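Local coordinates for protein endo-1,4-beta-xylanase (Bacteroides thetaiotaomicron VPI-5482, PDB 3KST) that probably hydrolyses O-glycosidic bonds, consistent with a calcium-binding glycosyl hydrolase of family 43 involved in xylan degradation, at residues S73-E83 and L95-C104. Numbering follows the deposited sequence.
Sequences SYGTWGFWAPE and LFYSAEEHIC. With CA (calcium ion), chain C.
Glu100 lies across Trp77, its chain crossing the indole at about a right angle. Its CB packs against CE2 and CZ2 of the six-membered ring; Glu100 CG then settles over one face, 3.5 Å from the centroid of the Trp77 five-membered ring, a CH-pi contact. CG sits anti to the backbone carbonyl carbon (chi1 -51°) and the chain runs on extended, which brings Glu100 CD to 3.2 Å from Trp77 NE1, ring and carboxylate planes 20° apart. The indole N-H meets both carboxylate oxygens at too poor an angle to bond and goes instead to a water that donates weakly to Glu100 OE1. Glu100 OE2 accepts the N-H of Thr76 on its anti side (OE2 to N 2.9 Å). Glutamate offers methylenes to cover a ring and a carboxylate to take a backbone N-H; an alanine here would probably leave the Thr76 N-H without its acceptor and take from that indole face the methylenes packed on it. The type I' turn from Ala99 to His102 is further fixed by Glu100 N bonding to Trp77 O (2.9 Å). Next to the turn, Ala99 CB, small enough to fit, lies over one face of Phe79, 3.8 Å from CE1, while Tyr74 turns a ring edge toward the face of His102. Tyr97 OH donates to Ser73 OG (2.7 Å), which donates to Tyr74 O, so both buried hydroxyls are used. Backbone bonds pair Trp80 with Ser98 and Glu83 with Phe96, with a beta bulge between. Glu83 OE2 binds calcium at 2.3 Å; His251 and five waters complete the site, while Tyr85 and Ser132 hold OE1. This sheet is one blade of the family 43 five-bladed beta-propeller, its innermost strand delivering a ligand to the central calcium.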
loop_
_atom_site.group_PDB
_atom_site.type_symbol
_atom_site.label_atom_id
_atom_site.label_comp_id
_atom_site.label_asym_id
_atom_site.label_seq_id
_atom_site.Cartn_x
_atom_site.Cartn_y
_atom_site.Cartn_z
ATOM N N SER A 73 -14.611 13.733 2.670
ATOM C CA SER A 73 -13.209 13.805 3.034
ATOM C C SER A 73 -12.617 15.159 2.776
ATOM O O SER A 73 -13.172 15.970 2.056
ATOM C CB SER A 73 -12.484 12.789 2.140
ATOM O OG SER A 73 -11.072 12.920 2.170
ATOM N N TYR A 74 -11.460 15.370 3.384
ATOM C CA TYR A 74 -10.572 16.469 3.061
ATOM C C TYR A 74 -10.193 16.279 1.599
ATOM O O TYR A 74 -9.956 15.158 1.205
ATOM C CB TYR A 74 -9.283 16.337 3.864
ATOM C CG TYR A 74 -8.211 17.313 3.494
ATOM C CD1 TYR A 74 -8.290 18.662 3.894
ATOM C CD2 TYR A 74 -7.093 16.906 2.749
ATOM C CE1 TYR A 74 -7.289 19.572 3.554
ATOM C CE2 TYR A 74 -6.075 17.804 2.428
ATOM C CZ TYR A 74 -6.186 19.135 2.805
ATOM O OH TYR A 74 -5.165 19.986 2.472
ATOM N N GLY A 75 -10.203 17.359 0.829
ATOM C CA GLY A 75 -9.765 17.379 -0.572
ATOM C C GLY A 75 -10.704 17.049 -1.709
ATOM O O GLY A 75 -11.749 16.416 -1.556
ATOM N N THR A 76 -10.295 17.465 -2.903
ATOM C CA THR A 76 -11.058 17.227 -4.115
ATOM C C THR A 76 -10.295 16.529 -5.223
ATOM O O THR A 76 -10.919 16.226 -6.246
ATOM C CB THR A 76 -11.635 18.541 -4.665
ATOM O OG1 THR A 76 -10.562 19.376 -5.106
ATOM C CG2 THR A 76 -12.453 19.238 -3.580
ATOM N N TRP A 77 -9.001 16.260 -5.025
ATOM C CA TRP A 77 -8.137 15.627 -6.035
ATOM C C TRP A 77 -7.022 14.845 -5.374
ATOM O O TRP A 77 -6.771 14.990 -4.167
ATOM C CB TRP A 77 -7.552 16.692 -6.980
ATOM C CG TRP A 77 -6.664 17.695 -6.307
ATOM C CD1 TRP A 77 -7.043 18.900 -5.741
ATOM C CD2 TRP A 77 -5.249 17.582 -6.091
ATOM N NE1 TRP A 77 -5.941 19.541 -5.220
ATOM C CE2 TRP A 77 -4.835 18.754 -5.404
ATOM C CE3 TRP A 77 -4.280 16.610 -6.415
ATOM C CZ2 TRP A 77 -3.514 18.978 -5.048
ATOM C CZ3 TRP A 77 -2.948 16.841 -6.062
ATOM C CH2 TRP A 77 -2.575 18.014 -5.375
ATOM N N GLY A 78 -6.320 14.020 -6.148
ATOM C CA GLY A 78 -5.221 13.262 -5.575
ATOM C C GLY A 78 -5.565 12.213 -4.514
ATOM O O GLY A 78 -4.822 12.057 -3.540
ATOM N N PHE A 79 -6.695 11.518 -4.679
ATOM C CA PHE A 79 -7.039 10.384 -3.778
ATOM C C PHE A 79 -6.175 9.186 -4.176
ATOM O O PHE A 79 -6.467 8.496 -5.175
ATOM C CB PHE A 79 -8.518 10.077 -3.805
ATOM C CG PHE A 79 -9.321 11.126 -3.123
ATOM C CD1 PHE A 79 -9.608 10.990 -1.777
ATOM C CD2 PHE A 79 -9.637 12.324 -3.779
ATOM C CE1 PHE A 79 -10.344 11.987 -1.112
ATOM C CE2 PHE A 79 -10.366 13.323 -3.137
ATOM C CZ PHE A 79 -10.713 13.166 -1.803
ATOM N N TRP A 80 -5.078 8.985 -3.433
ATOM C CA TRP A 80 -4.083 7.936 -3.706
ATOM C C TRP A 80 -3.782 6.984 -2.537
ATOM O O TRP A 80 -3.889 7.342 -1.354
ATOM C CB TRP A 80 -2.713 8.545 -4.060
ATOM C CG TRP A 80 -2.702 9.618 -5.092
ATOM C CD1 TRP A 80 -3.537 9.763 -6.158
ATOM C CD2 TRP A 80 -1.765 10.687 -5.168
ATOM N NE1 TRP A 80 -3.192 10.870 -6.888
ATOM C CE2 TRP A 80 -2.104 11.460 -6.307
ATOM C CE3 TRP A 80 -0.672 11.079 -4.386
ATOM C CZ2 TRP A 80 -1.385 12.621 -6.673
ATOM C CZ3 TRP A 80 0.038 12.242 -4.747
ATOM C CH2 TRP A 80 -0.320 12.983 -5.894
ATOM N N ALA A 81 -3.336 5.784 -2.902
ATOM C CA ALA A 81 -2.695 4.843 -1.972
ATOM C C ALA A 81 -3.466 4.533 -0.675
ATOM O O ALA A 81 -2.922 4.653 0.432
ATOM C CB ALA A 81 -1.251 5.358 -1.676
ATOM N N PRO A 82 -4.725 4.072 -0.811
ATOM C CA PRO A 82 -5.505 3.711 0.359
ATOM C C PRO A 82 -5.052 2.382 0.987
ATOM O O PRO A 82 -4.522 1.527 0.282
ATOM C CB PRO A 82 -6.909 3.562 -0.221
ATOM C CG PRO A 82 -6.665 3.011 -1.598
ATOM C CD PRO A 82 -5.424 3.694 -2.064
ATOM N N GLU A 83 -5.152 2.279 2.305
ATOM C CA GLU A 83 -4.994 1.001 3.030
ATOM C C GLU A 83 -6.142 0.965 4.025
ATOM O O GLU A 83 -6.502 2.004 4.577
ATOM C CB GLU A 83 -3.641 0.855 3.723
ATOM C CG GLU A 83 -2.434 0.979 2.743
ATOM C CD GLU A 83 -1.083 0.447 3.238
ATOM O OE1 GLU A 83 -0.914 -0.037 4.404
ATOM O OE2 GLU A 83 -0.134 0.474 2.402
ATOM N N LEU A 95 -9.601 3.564 7.168
ATOM C CA LEU A 95 -9.031 3.804 5.854
ATOM C C LEU A 95 -8.004 4.942 5.976
ATOM O O LEU A 95 -8.368 6.069 6.300
ATOM C CB LEU A 95 -10.125 4.206 4.848
ATOM C CG LEU A 95 -9.737 4.835 3.507
ATOM C CD1 LEU A 95 -8.858 3.866 2.774
ATOM C CD2 LEU A 95 -10.989 5.292 2.722
ATOM N N PHE A 96 -6.739 4.633 5.692
ATOM C CA PHE A 96 -5.648 5.599 5.700
ATOM C C PHE A 96 -5.321 5.890 4.233
ATOM O O PHE A 96 -5.203 4.977 3.432
ATOM C CB PHE A 96 -4.443 5.055 6.448
ATOM C CG PHE A 96 -4.581 5.168 7.927
ATOM C CD1 PHE A 96 -5.356 4.260 8.652
ATOM C CD2 PHE A 96 -4.012 6.244 8.596
ATOM C CE1 PHE A 96 -5.496 4.425 10.054
ATOM C CE2 PHE A 96 -4.153 6.389 9.964
ATOM C CZ PHE A 96 -4.887 5.488 10.686
ATOM N N TYR A 97 -5.153 7.156 3.890
ATOM C CA TYR A 97 -5.007 7.528 2.475
ATOM C C TYR A 97 -4.374 8.893 2.287
ATOM O O TYR A 97 -4.129 9.593 3.261
ATOM C CB TYR A 97 -6.390 7.510 1.829
ATOM C CG TYR A 97 -7.394 8.484 2.416
ATOM C CD1 TYR A 97 -8.080 8.200 3.617
ATOM C CD2 TYR A 97 -7.677 9.689 1.777
ATOM C CE1 TYR A 97 -9.032 9.109 4.174
ATOM C CE2 TYR A 97 -8.650 10.616 2.310
ATOM C CZ TYR A 97 -9.319 10.304 3.511
ATOM O OH TYR A 97 -10.248 11.186 4.034
ATOM N N SER A 98 -4.104 9.239 1.025
ATOM C CA SER A 98 -3.600 10.530 0.643
ATOM C C SER A 98 -4.681 11.259 -0.115
ATOM O O SER A 98 -5.467 10.655 -0.798
ATOM C CB SER A 98 -2.370 10.375 -0.227
ATOM O OG SER A 98 -1.388 9.613 0.447
ATOM N N ALA A 99 -4.740 12.568 0.046
ATOM C CA ALA A 99 -5.681 13.425 -0.673
ATOM C C ALA A 99 -5.023 14.799 -0.765
ATOM O O ALA A 99 -4.577 15.318 0.246
ATOM C CB ALA A 99 -7.068 13.478 0.045
ATOM N N GLU A 100 -4.914 15.362 -1.975
ATOM C CA GLU A 100 -4.185 16.626 -2.229
ATOM C C GLU A 100 -2.765 16.672 -1.610
ATOM O O GLU A 100 -2.337 17.706 -1.079
ATOM C CB GLU A 100 -4.988 17.861 -1.789
ATOM C CG GLU A 100 -6.407 17.948 -2.294
ATOM C CD GLU A 100 -7.017 19.346 -2.259
ATOM O OE1 GLU A 100 -6.339 20.322 -1.849
ATOM O OE2 GLU A 100 -8.189 19.471 -2.672
ATOM N N GLU A 101 -2.054 15.538 -1.680
ATOM C CA GLU A 101 -0.715 15.380 -1.136
ATOM C C GLU A 101 -0.629 15.567 0.396
ATOM O O GLU A 101 0.405 16.004 0.892
ATOM C CB GLU A 101 0.316 16.261 -1.899
ATOM C CG GLU A 101 0.491 15.804 -3.358
ATOM C CD GLU A 101 1.297 16.744 -4.217
ATOM O OE1 GLU A 101 0.977 17.957 -4.263
ATOM O OE2 GLU A 101 2.225 16.251 -4.890
ATOM N N HIS A 102 -1.702 15.220 1.115
ATOM C CA HIS A 102 -1.718 15.211 2.592
ATOM C C HIS A 102 -2.243 13.853 3.012
ATOM O O HIS A 102 -2.997 13.212 2.253
ATOM C CB HIS A 102 -2.567 16.352 3.177
ATOM C CG HIS A 102 -1.987 17.694 2.907
ATOM N ND1 HIS A 102 -2.088 18.315 1.685
ATOM C CD2 HIS A 102 -1.248 18.516 3.692
ATOM C CE1 HIS A 102 -1.457 19.480 1.731
ATOM N NE2 HIS A 102 -0.936 19.621 2.937
ATOM N N ILE A 103 -1.864 13.409 4.203
ATOM C CA ILE A 103 -2.308 12.103 4.721
ATOM C C ILE A 103 -3.532 12.266 5.612
ATOM O O ILE A 103 -3.585 13.191 6.425
ATOM C CB ILE A 103 -1.196 11.328 5.421
ATOM C CG1 ILE A 103 -0.535 12.116 6.563
ATOM C CG2 ILE A 103 -0.122 10.999 4.375
ATOM C CD1 ILE A 103 0.431 11.301 7.389
ATOM N N CYS A 104 -4.458 11.328 5.465
ATOM C CA CYS A 104 -5.778 11.364 6.073
ATOM C C CYS A 104 -6.266 10.019 6.543
ATOM O O CYS A 104 -5.816 8.966 6.060
ATOM C CB CYS A 104 -6.787 11.836 5.014
ATOM S SG CYS A 104 -6.505 13.444 4.282
HETATM CA CA CA C . 0.278 1.410 0.309
HETATM O O HOH W 1 -9.836 21.540 -3.432
HETATM O O HOH W 2 -6.101 22.422 -4.531
HETATM O O HOH W 3 -2.391 12.970 -2.691
HETATM O O HOH W 4 -1.989 6.946 1.467
HETATM O O HOH W 5 -0.595 3.594 1.129
HETATM O O HOH W 6 -1.944 1.804 -0.884
HETATM O O HOH W 7 -0.150 -0.750 -0.809
HETATM O O HOH W 8 2.432 -0.035 0.191
HETATM O O HOH W 9 2.209 2.686 1.406
#